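Local coordinates for MutT/nudix family protein (PDB 4HFQ) that hydrolyses UDP-linked precursors of peptidoglycan biosynthesis, acting as a UDP-X diphosphatase of the Nudix family, at residues L10-L21 / Y33-L44; I114-A122 / Q156-L166. All coordinates share one frame; numbering follows the deposited sequence. Where two conformers were deposited one is given.

Interaction 1: residues L10-L21 / Y33-L44; sequences LQRMIAITDTGL and YEDLRSLLSEML
Helices 10-21 and 33-44 run nearly antiparallel, their axes at 153° and 9.2 Å apart at closest approach, with Thr17 and Tyr33 as the pair of nearest CA atoms. At that end Gly20, with no CB in the way, lets the Tyr33 ring lie directly on the helix backbone, the Gly20 CA over one face in a CH-pi contact, 3.5 Å from the ring centroid. Leu21 covers the root of the same side chain, CD2 lying 3.7 Å from Tyr33 CB. The hydroxyl of Tyr33 reaches the second subunit, where it bonds to Asp29. Further along, Leu40 is a knob in a hole made by Leu10, Met13, Ile14 and Thr17. The Met13 chain bends at its last torsion (chi3 -69°), which brings CE to 3.7 Å from Leu40 CD2. This is an alpha-hairpin, helices 3-23 and 27-47 of the N-terminal region, and the second subunit packs against it too, its Met43 on Met13. Beyond Leu40, Leu10 crosses Leu44 at about a right angle, Leu10 CD2 lying 3.8 Å from Leu44 CD1. On the flank, Arg37, in one of its two deposited conformers, holds Asp18 side-on: NE to OD1 is 2.6 Å and NH2 to OD2 2.8 Å. Both bonds are nearly straight, lie in the guanidinium plane and use syn lone pairs, which fixes the two flat groups edge to edge. NH1 turns to the carbonyl of Leu59.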
loop_
_atom_site.group_PDB
_atom_site.type_symbol
_atom_site.label_atom_id
_atom_site.label_comp_id
_atom_site.label_asym_id
_atom_site.label_seq_id
_atom_site.Cartn_x
_atom_site.Cartn_y
_atom_site.Cartn_z
ATOM N N LEU A 10 -1.392 14.864 -5.783
ATOM C CA LEU A 10 0.014 14.806 -6.166
ATOM C C LEU A 10 0.568 13.381 -6.072
ATOM O O LEU A 10 1.240 12.882 -6.989
ATOM C CB LEU A 10 0.838 15.780 -5.316
ATOM C CG LEU A 10 2.353 15.825 -5.513
ATOM C CD1 LEU A 10 2.711 16.411 -6.861
ATOM C CD2 LEU A 10 3.053 16.599 -4.398
ATOM N N GLN A 11 0.290 12.744 -4.945
ATOM C CA GLN A 11 0.772 11.407 -4.676
ATOM C C GLN A 11 0.284 10.457 -5.794
ATOM O O GLN A 11 1.061 9.657 -6.340
ATOM C CB GLN A 11 0.250 11.038 -3.298
ATOM C CG GLN A 11 0.751 9.744 -2.733
ATOM C CD GLN A 11 -0.151 9.325 -1.589
ATOM O OE1 GLN A 11 -1.247 8.814 -1.803
ATOM N NE2 GLN A 11 0.307 9.582 -0.345
ATOM N N ARG A 12 -0.975 10.570 -6.178
ATOM C CA ARG A 12 -1.549 9.715 -7.202
ATOM C C ARG A 12 -0.951 9.983 -8.590
ATOM O O ARG A 12 -0.617 9.049 -9.341
ATOM C CB ARG A 12 -3.077 9.859 -7.215
ATOM C CG ARG A 12 -3.757 8.993 -8.245
ATOM C CD ARG A 12 -3.599 7.507 -7.962
ATOM N NE ARG A 12 -4.184 6.733 -9.049
ATOM C CZ ARG A 12 -3.725 5.564 -9.480
ATOM N NH1 ARG A 12 -2.682 4.950 -8.892
ATOM N NH2 ARG A 12 -4.316 4.997 -10.524
ATOM N N MET A 13 -0.795 11.259 -8.938
ATOM C CA MET A 13 -0.229 11.587 -10.248
ATOM C C MET A 13 1.226 11.168 -10.380
ATOM O O MET A 13 1.640 10.695 -11.457
ATOM C CB MET A 13 -0.385 13.074 -10.522
ATOM C CG MET A 13 -1.835 13.442 -10.737
ATOM S SD MET A 13 -2.122 15.060 -11.462
ATOM C CE MET A 13 -1.605 16.072 -10.093
ATOM N N ILE A 14 1.998 11.255 -9.298
ATOM C CA ILE A 14 3.352 10.718 -9.318
ATOM C C ILE A 14 3.304 9.215 -9.615
ATOM O O ILE A 14 4.039 8.713 -10.469
ATOM C CB ILE A 14 4.103 11.005 -7.993
ATOM C CG1 ILE A 14 4.426 12.504 -7.879
ATOM C CG2 ILE A 14 5.367 10.147 -7.894
ATOM C CD1 ILE A 14 4.773 12.971 -6.479
ATOM N N ALA A 15 2.413 8.494 -8.942
ATOM C CA ALA A 15 2.328 7.057 -9.140
ATOM C C ALA A 15 1.932 6.674 -10.569
ATOM O O ALA A 15 2.528 5.764 -11.151
ATOM C CB ALA A 15 1.377 6.450 -8.125
ATOM N N ILE A 16 0.957 7.368 -11.158
ATOM C CA ILE A 16 0.530 7.066 -12.514
ATOM C C ILE A 16 1.648 7.341 -13.515
ATOM O O ILE A 16 1.924 6.517 -14.406
ATOM C CB ILE A 16 -0.742 7.858 -12.905
ATOM C CG1 ILE A 16 -1.936 7.499 -12.000
ATOM C CG2 ILE A 16 -1.052 7.562 -14.369
ATOM C CD1 ILE A 16 -3.110 8.477 -12.090
ATOM N N THR A 17 2.293 8.490 -13.350
ATOM C CA THR A 17 3.357 8.901 -14.239
ATOM C C THR A 17 4.540 7.927 -14.185
ATOM O O THR A 17 5.111 7.568 -15.224
ATOM C CB THR A 17 3.767 10.345 -13.904
ATOM O OG1 THR A 17 2.636 11.216 -14.075
ATOM C CG2 THR A 17 4.888 10.789 -14.810
ATOM N N ASP A 18 4.880 7.460 -12.989
ATOM C CA ASP A 18 5.939 6.481 -12.810
ATOM C C ASP A 18 5.576 5.131 -13.420
ATOM O O ASP A 18 6.412 4.480 -14.042
ATOM C CB ASP A 18 6.317 6.421 -11.330
ATOM C CG ASP A 18 7.015 7.729 -10.875
ATOM O OD1 ASP A 18 7.233 8.633 -11.719
ATOM O OD2 ASP A 18 7.353 7.859 -9.702
ATOM N N THR A 19 4.309 4.747 -13.290
ATOM C CA THR A 19 3.825 3.523 -13.920
ATOM C C THR A 19 3.934 3.641 -15.445
ATOM O O THR A 19 4.374 2.695 -16.112
ATOM C CB THR A 19 2.381 3.244 -13.475
ATOM O OG1 THR A 19 2.348 3.128 -12.050
ATOM C CG2 THR A 19 1.844 1.960 -14.085
ATOM N N GLY A 20 3.587 4.812 -15.988
ATOM C CA GLY A 20 3.760 5.061 -17.426
ATOM C C GLY A 20 5.221 4.928 -17.850
ATOM O O GLY A 20 5.509 4.280 -18.852
ATOM N N LEU A 21 6.145 5.492 -17.082
ATOM C CA LEU A 21 7.556 5.386 -17.457
ATOM C C LEU A 21 8.040 3.951 -17.467
ATOM O O LEU A 21 8.822 3.561 -18.341
ATOM C CB LEU A 21 8.411 6.259 -16.556
ATOM C CG LEU A 21 8.224 7.748 -16.816
ATOM C CD1 LEU A 21 8.819 8.569 -15.676
ATOM C CD2 LEU A 21 8.815 8.131 -18.172
ATOM N N TYR A 33 5.273 11.325 -20.254
ATOM C CA TYR A 33 5.367 11.060 -18.827
ATOM C C TYR A 33 6.523 11.829 -18.191
ATOM O O TYR A 33 6.386 12.318 -17.079
ATOM C CB TYR A 33 5.473 9.566 -18.533
ATOM C CG TYR A 33 4.275 8.740 -18.946
ATOM C CD1 TYR A 33 3.006 8.973 -18.386
ATOM C CD2 TYR A 33 4.415 7.693 -19.845
ATOM C CE1 TYR A 33 1.907 8.200 -18.754
ATOM C CE2 TYR A 33 3.323 6.928 -20.231
ATOM C CZ TYR A 33 2.086 7.166 -19.663
ATOM O OH TYR A 33 1.006 6.375 -20.017
ATOM N N GLU A 34 7.649 11.941 -18.897
ATOM C CA GLU A 34 8.783 12.687 -18.352
ATOM C C GLU A 34 8.420 14.161 -18.168
ATOM O O GLU A 34 8.764 14.779 -17.161
ATOM C CB GLU A 34 10.020 12.555 -19.237
ATOM C CG GLU A 34 10.627 11.168 -19.209
ATOM C CD GLU A 34 11.792 10.999 -20.144
ATOM O OE1 GLU A 34 11.758 11.548 -21.254
ATOM O OE2 GLU A 34 12.710 10.260 -19.778
ATOM N N ASP A 35 7.719 14.718 -19.158
ATOM C CA ASP A 35 7.284 16.110 -19.084
ATOM C C ASP A 35 6.264 16.320 -17.960
ATOM O O ASP A 35 6.301 17.324 -17.260
ATOM C CB ASP A 35 6.729 16.556 -20.433
ATOM C CG ASP A 35 7.807 16.685 -21.486
ATOM O OD1 ASP A 35 9.004 16.716 -21.121
ATOM O OD2 ASP A 35 7.422 16.756 -22.677
ATOM N N LEU A 36 5.371 15.344 -17.765
ATOM C CA LEU A 36 4.453 15.391 -16.646
ATOM C C LEU A 36 5.204 15.364 -15.317
ATOM O O LEU A 36 4.895 16.143 -14.403
ATOM C CB LEU A 36 3.438 14.238 -16.732
ATOM C CG LEU A 36 2.371 14.449 -17.798
ATOM C CD1 LEU A 36 1.661 13.133 -18.023
ATOM C CD2 LEU A 36 1.383 15.550 -17.428
ATOM N N ARG A 37 6.217 14.503 -15.211
ATOM C CA ARG A 37 6.973 14.414 -13.958
ATOM C C ARG A 37 7.753 15.701 -13.675
ATOM O O ARG A 37 7.914 16.096 -12.517
ATOM C CB ARG A 37 7.885 13.183 -13.930
ATOM C CG ARG A 37 8.053 12.647 -12.516
ATOM C CD ARG A 37 9.076 11.535 -12.416
ATOM N NE ARG A 37 8.816 10.681 -11.253
ATOM C CZ ARG A 37 9.260 10.906 -10.021
ATOM N NH1 ARG A 37 9.960 11.996 -9.728
ATOM N NH2 ARG A 37 8.970 10.036 -9.068
ATOM N N SER A 38 8.219 16.361 -14.733
ATOM C CA SER A 38 8.903 17.648 -14.577
ATOM C C SER A 38 7.928 18.717 -14.063
ATOM O O SER A 38 8.260 19.492 -13.175
ATOM C CB SER A 38 9.540 18.083 -15.886
ATOM O OG SER A 38 10.567 17.184 -16.275
ATOM N N LEU A 39 6.700 18.716 -14.587
ATOM C CA LEU A 39 5.686 19.643 -14.098
ATOM C C LEU A 39 5.256 19.352 -12.668
ATOM O O LEU A 39 5.019 20.277 -11.888
ATOM C CB LEU A 39 4.480 19.674 -15.027
ATOM C CG LEU A 39 4.732 20.511 -16.279
ATOM C CD1 LEU A 39 3.823 20.042 -17.386
ATOM C CD2 LEU A 39 4.518 21.995 -15.981
ATOM N N LEU A 40 5.135 18.072 -12.316
ATOM C CA LEU A 40 4.790 17.728 -10.940
ATOM C C LEU A 40 5.853 18.255 -9.986
ATOM O O LEU A 40 5.527 18.756 -8.923
ATOM C CB LEU A 40 4.602 16.217 -10.774
ATOM C CG LEU A 40 3.370 15.642 -11.472
ATOM C CD1 LEU A 40 3.420 14.122 -11.586
ATOM C CD2 LEU A 40 2.052 16.073 -10.843
ATOM N N SER A 41 7.112 18.148 -10.405
ATOM C CA SER A 41 8.247 18.620 -9.625
ATOM C C SER A 41 8.240 20.150 -9.460
ATOM O O SER A 41 8.508 20.670 -8.374
ATOM C CB SER A 41 9.548 18.144 -10.279
ATOM O OG SER A 41 9.559 16.726 -10.422
ATOM N N GLU A 42 7.911 20.871 -10.528
ATOM C CA GLU A 42 7.813 22.334 -10.494
ATOM C C GLU A 42 6.655 22.764 -9.620
ATOM O O GLU A 42 6.773 23.694 -8.822
ATOM C CB GLU A 42 7.642 22.898 -11.900
ATOM C CG GLU A 42 8.884 22.783 -12.756
ATOM C CD GLU A 42 8.626 23.002 -14.233
ATOM O OE1 GLU A 42 7.600 23.624 -14.596
ATOM O OE2 GLU A 42 9.471 22.557 -15.038
ATOM N N MET A 43 5.533 22.072 -9.746
ATOM C CA MET A 43 4.351 22.410 -8.982
ATOM C C MET A 43 4.570 22.157 -7.493
ATOM O O MET A 43 4.201 22.992 -6.666
ATOM C CB MET A 43 3.138 21.636 -9.504
ATOM C CG MET A 43 1.869 21.948 -8.724
ATOM S SD MET A 43 0.453 21.130 -9.419
ATOM C CE MET A 43 0.764 19.498 -8.844
ATOM N N LEU A 44 5.186 21.032 -7.154
ATOM C CA LEU A 44 5.500 20.741 -5.763
ATOM C C LEU A 44 6.425 21.794 -5.155
ATOM O O LEU A 44 6.215 22.218 -4.006
ATOM C CB LEU A 44 6.097 19.343 -5.631
ATOM C CG LEU A 44 6.651 19.086 -4.225
ATOM C CD1 LEU A 44 5.535 19.167 -3.191
ATOM C CD2 LEU A 44 7.396 17.761 -4.158
#

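Interaction 2: residues I114-A122 / Q156-L166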
loop_
_atom_site.group_PDB
_atom_site.type_symbol
_atom_site.label_atom_id
_atom_site.label_comp_id
_atom_site.label_asym_id
_atom_site.label_seq_id
_atom_site.Cartn_x
_atom_site.Cartn_y
_atom_site.Cartn_z
ATOM N N ILE A 114 11.910 -5.069 16.221
ATOM C CA ILE A 114 11.766 -5.185 17.683
ATOM C C ILE A 114 13.139 -5.415 18.342
ATOM O O ILE A 114 13.488 -4.750 19.327
ATOM C CB ILE A 114 10.820 -6.316 18.075
ATOM C CG1 ILE A 114 9.371 -5.980 17.695
ATOM C CG2 ILE A 114 10.914 -6.584 19.590
ATOM C CD1 ILE A 114 8.481 -7.206 17.722
ATOM N N GLU A 115 13.936 -6.331 17.805
ATOM C CA GLU A 115 15.219 -6.631 18.458
ATOM C C GLU A 115 16.156 -5.429 18.386
ATOM O O GLU A 115 16.806 -5.077 19.381
ATOM C CB GLU A 115 15.887 -7.871 17.859
ATOM C CG GLU A 115 17.096 -8.346 18.673
ATOM C CD GLU A 115 17.602 -9.718 18.263
ATOM O OE1 GLU A 115 17.041 -10.320 17.338
ATOM O OE2 GLU A 115 18.586 -10.200 18.861
ATOM N N GLU A 116 16.230 -4.793 17.223
ATOM C CA GLU A 116 17.129 -3.663 17.010
ATOM C C GLU A 116 16.771 -2.466 17.870
ATOM O O GLU A 116 17.655 -1.773 18.380
ATOM C CB GLU A 116 17.155 -3.264 15.527
ATOM C CG GLU A 116 17.838 -4.291 14.640
ATOM C CD GLU A 116 17.713 -4.003 13.152
ATOM O OE1 GLU A 116 16.845 -3.212 12.732
ATOM O OE2 GLU A 116 18.505 -4.592 12.396
ATOM N N GLU A 117 15.480 -2.230 18.056
ATOM C CA GLU A 117 14.999 -1.058 18.766
ATOM C C GLU A 117 14.850 -1.307 20.266
ATOM O O GLU A 117 15.243 -0.456 21.073
ATOM C CB GLU A 117 13.650 -0.617 18.182
ATOM C CG GLU A 117 13.791 -0.027 16.790
ATOM C CD GLU A 117 12.479 0.168 16.076
ATOM O OE1 GLU A 117 11.414 0.242 16.722
ATOM O OE2 GLU A 117 12.546 0.248 14.821
ATOM N N THR A 118 14.277 -2.447 20.644
ATOM C CA THR A 118 13.939 -2.677 22.054
ATOM C C THR A 118 14.983 -3.490 22.811
ATOM O O THR A 118 14.991 -3.461 24.053
ATOM C CB THR A 118 12.603 -3.397 22.241
ATOM O OG1 THR A 118 12.746 -4.766 21.865
ATOM C CG2 THR A 118 11.474 -2.749 21.420
ATOM N N GLY A 119 15.817 -4.235 22.091
ATOM C CA GLY A 119 16.824 -5.105 22.703
ATOM C C GLY A 119 16.291 -6.490 23.017
ATOM O O GLY A 119 16.994 -7.296 23.640
ATOM N N PHE A 120 15.056 -6.775 22.607
ATOM C CA PHE A 120 14.422 -8.055 22.922
ATOM C C PHE A 120 14.135 -8.947 21.724
ATOM O O PHE A 120 13.732 -8.472 20.652
ATOM C CB PHE A 120 13.112 -7.823 23.654
ATOM C CG PHE A 120 13.288 -7.363 25.071
ATOM C CD1 PHE A 120 13.473 -6.020 25.359
ATOM C CD2 PHE A 120 13.267 -8.280 26.116
ATOM C CE1 PHE A 120 13.643 -5.591 26.665
ATOM C CE2 PHE A 120 13.435 -7.856 27.432
ATOM C CZ PHE A 120 13.618 -6.511 27.701
ATOM N N LYS A 121 14.343 -10.245 21.917
ATOM C CA LYS A 121 13.780 -11.257 21.027
ATOM C C LYS A 121 12.278 -11.226 21.252
ATOM O O LYS A 121 11.814 -10.754 22.293
ATOM C CB LYS A 121 14.316 -12.643 21.377
ATOM C CG LYS A 121 15.834 -12.756 21.392
ATOM C CD LYS A 121 16.425 -12.877 20.002
ATOM C CE LYS A 121 17.734 -13.646 20.077
ATOM N NZ LYS A 121 18.541 -13.479 18.840
ATOM N N ALA A 122 11.509 -11.698 20.276
ATOM C CA ALA A 122 10.060 -11.646 20.390
ATOM C C ALA A 122 9.396 -12.746 19.583
ATOM O O ALA A 122 10.054 -13.449 18.824
ATOM C CB ALA A 122 9.541 -10.283 19.918
ATOM N N GLN A 156 17.062 -7.178 26.831
ATOM C CA GLN A 156 17.184 -6.033 27.720
ATOM C C GLN A 156 17.204 -4.761 26.886
ATOM O O GLN A 156 17.905 -4.697 25.866
ATOM C CB GLN A 156 18.482 -6.144 28.527
ATOM C CG GLN A 156 18.661 -5.067 29.582
ATOM C CD GLN A 156 19.993 -5.174 30.287
ATOM O OE1 GLN A 156 21.050 -5.062 29.663
ATOM N NE2 GLN A 156 19.952 -5.386 31.596
ATOM N N PHE A 157 16.442 -3.754 27.308
ATOM C CA PHE A 157 16.511 -2.473 26.617
ATOM C C PHE A 157 17.809 -1.747 26.930
ATOM O O PHE A 157 18.185 -1.604 28.098
ATOM C CB PHE A 157 15.321 -1.548 26.901
ATOM C CG PHE A 157 15.474 -0.188 26.265
ATOM C CD1 PHE A 157 15.374 -0.043 24.875
ATOM C CD2 PHE A 157 15.787 0.935 27.027
ATOM C CE1 PHE A 157 15.541 1.191 24.270
ATOM C CE2 PHE A 157 15.967 2.171 26.425
ATOM C CZ PHE A 157 15.845 2.303 25.043
ATOM N N GLN A 158 18.488 -1.295 25.887
ATOM C CA GLN A 158 19.614 -0.394 26.057
ATOM C C GLN A 158 19.441 0.731 25.059
ATOM O O GLN A 158 19.208 0.494 23.868
ATOM C CB GLN A 158 20.952 -1.109 25.831
ATOM C CG GLN A 158 21.282 -2.187 26.863
ATOM C CD GLN A 158 22.686 -2.748 26.711
ATOM O OE1 GLN A 158 23.343 -2.565 25.679
ATOM N NE2 GLN A 158 23.157 -3.439 27.744
ATOM N N GLU A 159 19.531 1.960 25.552
ATOM C CA GLU A 159 19.566 3.122 24.686
ATOM C C GLU A 159 20.607 2.906 23.581
ATOM O O GLU A 159 21.707 2.425 23.843
ATOM C CB GLU A 159 19.897 4.367 25.508
ATOM C CG GLU A 159 19.955 5.633 24.682
ATOM C CD GLU A 159 20.379 6.855 25.476
ATOM O OE1 GLU A 159 20.648 6.741 26.695
ATOM O OE2 GLU A 159 20.447 7.936 24.866
ATOM N N ASN A 160 20.257 3.240 22.344
ATOM C CA ASN A 160 21.180 3.079 21.226
ATOM C C ASN A 160 21.076 4.238 20.236
ATOM O O ASN A 160 20.398 5.234 20.514
ATOM C CB ASN A 160 21.020 1.697 20.548
ATOM C CG ASN A 160 19.634 1.468 19.960
ATOM O OD1 ASN A 160 19.010 2.370 19.406
ATOM N ND2 ASN A 160 19.167 0.225 20.045
ATOM N N GLN A 161 21.738 4.120 19.088
ATOM C CA GLN A 161 21.807 5.232 18.146
ATOM C C GLN A 161 20.435 5.565 17.547
ATOM O O GLN A 161 20.179 6.699 17.127
ATOM C CB GLN A 161 22.875 4.977 17.075
ATOM C CG GLN A 161 24.279 5.335 17.557
ATOM C CD GLN A 161 25.398 4.581 16.850
ATOM O OE1 GLN A 161 25.189 3.921 15.828
ATOM N NE2 GLN A 161 26.606 4.681 17.402
ATOM N N GLU A 162 19.543 4.579 17.551
ATOM C CA GLU A 162 18.195 4.756 17.026
ATOM C C GLU A 162 17.169 5.186 18.084
ATOM O O GLU A 162 16.349 6.065 17.818
ATOM C CB GLU A 162 17.733 3.474 16.326
ATOM C CG GLU A 162 16.358 3.610 15.699
ATOM C CD GLU A 162 15.810 2.336 15.074
ATOM O OE1 GLU A 162 16.462 1.256 15.114
ATOM O OE2 GLU A 162 14.693 2.438 14.528
ATOM N N ILE A 163 17.217 4.550 19.253
ATOM C CA ILE A 163 16.164 4.682 20.263
ATOM C C ILE A 163 16.697 5.273 21.573
ATOM O O ILE A 163 17.640 4.737 22.172
ATOM C CB ILE A 163 15.480 3.317 20.547
ATOM C CG1 ILE A 163 14.903 2.701 19.257
ATOM C CG2 ILE A 163 14.430 3.433 21.651
ATOM C CD1 ILE A 163 13.765 3.468 18.606
ATOM N N ALA A 164 16.072 6.374 21.996
ATOM C CA ALA A 164 16.430 7.054 23.254
ATOM C C ALA A 164 15.795 6.414 24.478
ATOM O O ALA A 164 16.410 6.363 25.542
ATOM C CB ALA A 164 16.042 8.522 23.189
ATOM N N ASP A 165 14.560 5.941 24.357
ATOM C CA ASP A 165 13.835 5.441 25.522
ATOM C C ASP A 165 12.753 4.460 25.116
ATOM O O ASP A 165 12.282 4.471 23.970
ATOM C CB ASP A 165 13.239 6.614 26.327
ATOM C CG ASP A 165 12.981 6.272 27.802
ATOM O OD1 ASP A 165 13.375 5.191 28.276
ATOM O OD2 ASP A 165 12.352 7.114 28.482
ATOM N N LEU A 166 12.406 3.594 26.058
ATOM C CA LEU A 166 11.346 2.627 25.923
ATOM C C LEU A 166 10.596 2.600 27.236
ATOM O O LEU A 166 11.203 2.431 28.310
ATOM C CB LEU A 166 11.925 1.243 25.609
ATOM C CG LEU A 166 10.946 0.064 25.467
ATOM C CD1 LEU A 166 11.560 -1.024 24.606
ATOM C CD2 LEU A 166 10.538 -0.505 26.828
HETATM O O HOH W 1 15.317 -0.940 13.521
HETATM O O HOH W 2 18.704 0.053 16.108
HETATM O O HOH W 3 17.558 -1.344 22.669
#
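Glu117, with the most surface buried here, lays the root of its side chain on Ile163, CB to CG1 3.7 Å, and its outer half against Glu162. The planes of the two carboxylates are turned 77° from each other and OE2 of Glu117 lies 3.1 Å from OE2 of Glu162, two acceptors close together and not hydrogen-bonded; OE1 of Glu117 instead takes the backbone N-H of Gly97. Gln156 makes its contact through the backbone. Its N lies over the centre of one face of the Phe120 ring and donates to Gly119 O at 3.2 Å, from well above the carbonyl plane. Thr118 is the third. Its CB meets Leu166 CD1 at 3.5 Å, while OG1, set between the backbone N and carbonyl carbon (chi1 73°), donates to Ile114 O at 2.6 Å and accepts from Phe120 N, an ST turn where the helix ends. Phe157 offers its ring edge to the carbonyl oxygens of Glu117 and Thr118, with Leu166 CB over one face. The run from Ile114 to Phe120 forms the end of the Nudix box, where helix 106-118 turns into strand 120-132. Asn160 adds a weak bond from ND2 to Glu116 O, and its OD1 accepts from the N atoms of Glu162 and Ile163 in an Asx motif. Waters bridge Glu116 O to Glu162 OE1 and Glu117 O to Gln158 O. Glu116, salt-bridged to Lys112, and Glu117 are the paired box glutamates that bind divalent metals in relatives; with Glu162 they are consistent with a cation site, although a sulfate lies about 3 Å from the Glu117 side chain.

In the fold
Interaction 1 is a buried helix-to-helix contact in the N-terminal region, whereas interaction 2 is partly buried and lies in the Nudix domain on the opposite side of the chain's centre; their centres are about 39 Å apart. They share no helix or strand. The hairpin packs aliphatic and methionine side chains, a threonine and a tyrosine ring, with one charged pair at its flank. Interaction 2 instead joins a helix end to an irregular loop through carbonyls, ring edges and bridging water. Interaction 1 also meets the second subunit, while no other chain of the assembly touches interaction 2. Opposite charges pair in 10-21/33-44; in 114-122/156-166 a carboxylate of the family's signature motif lies against one from the loop.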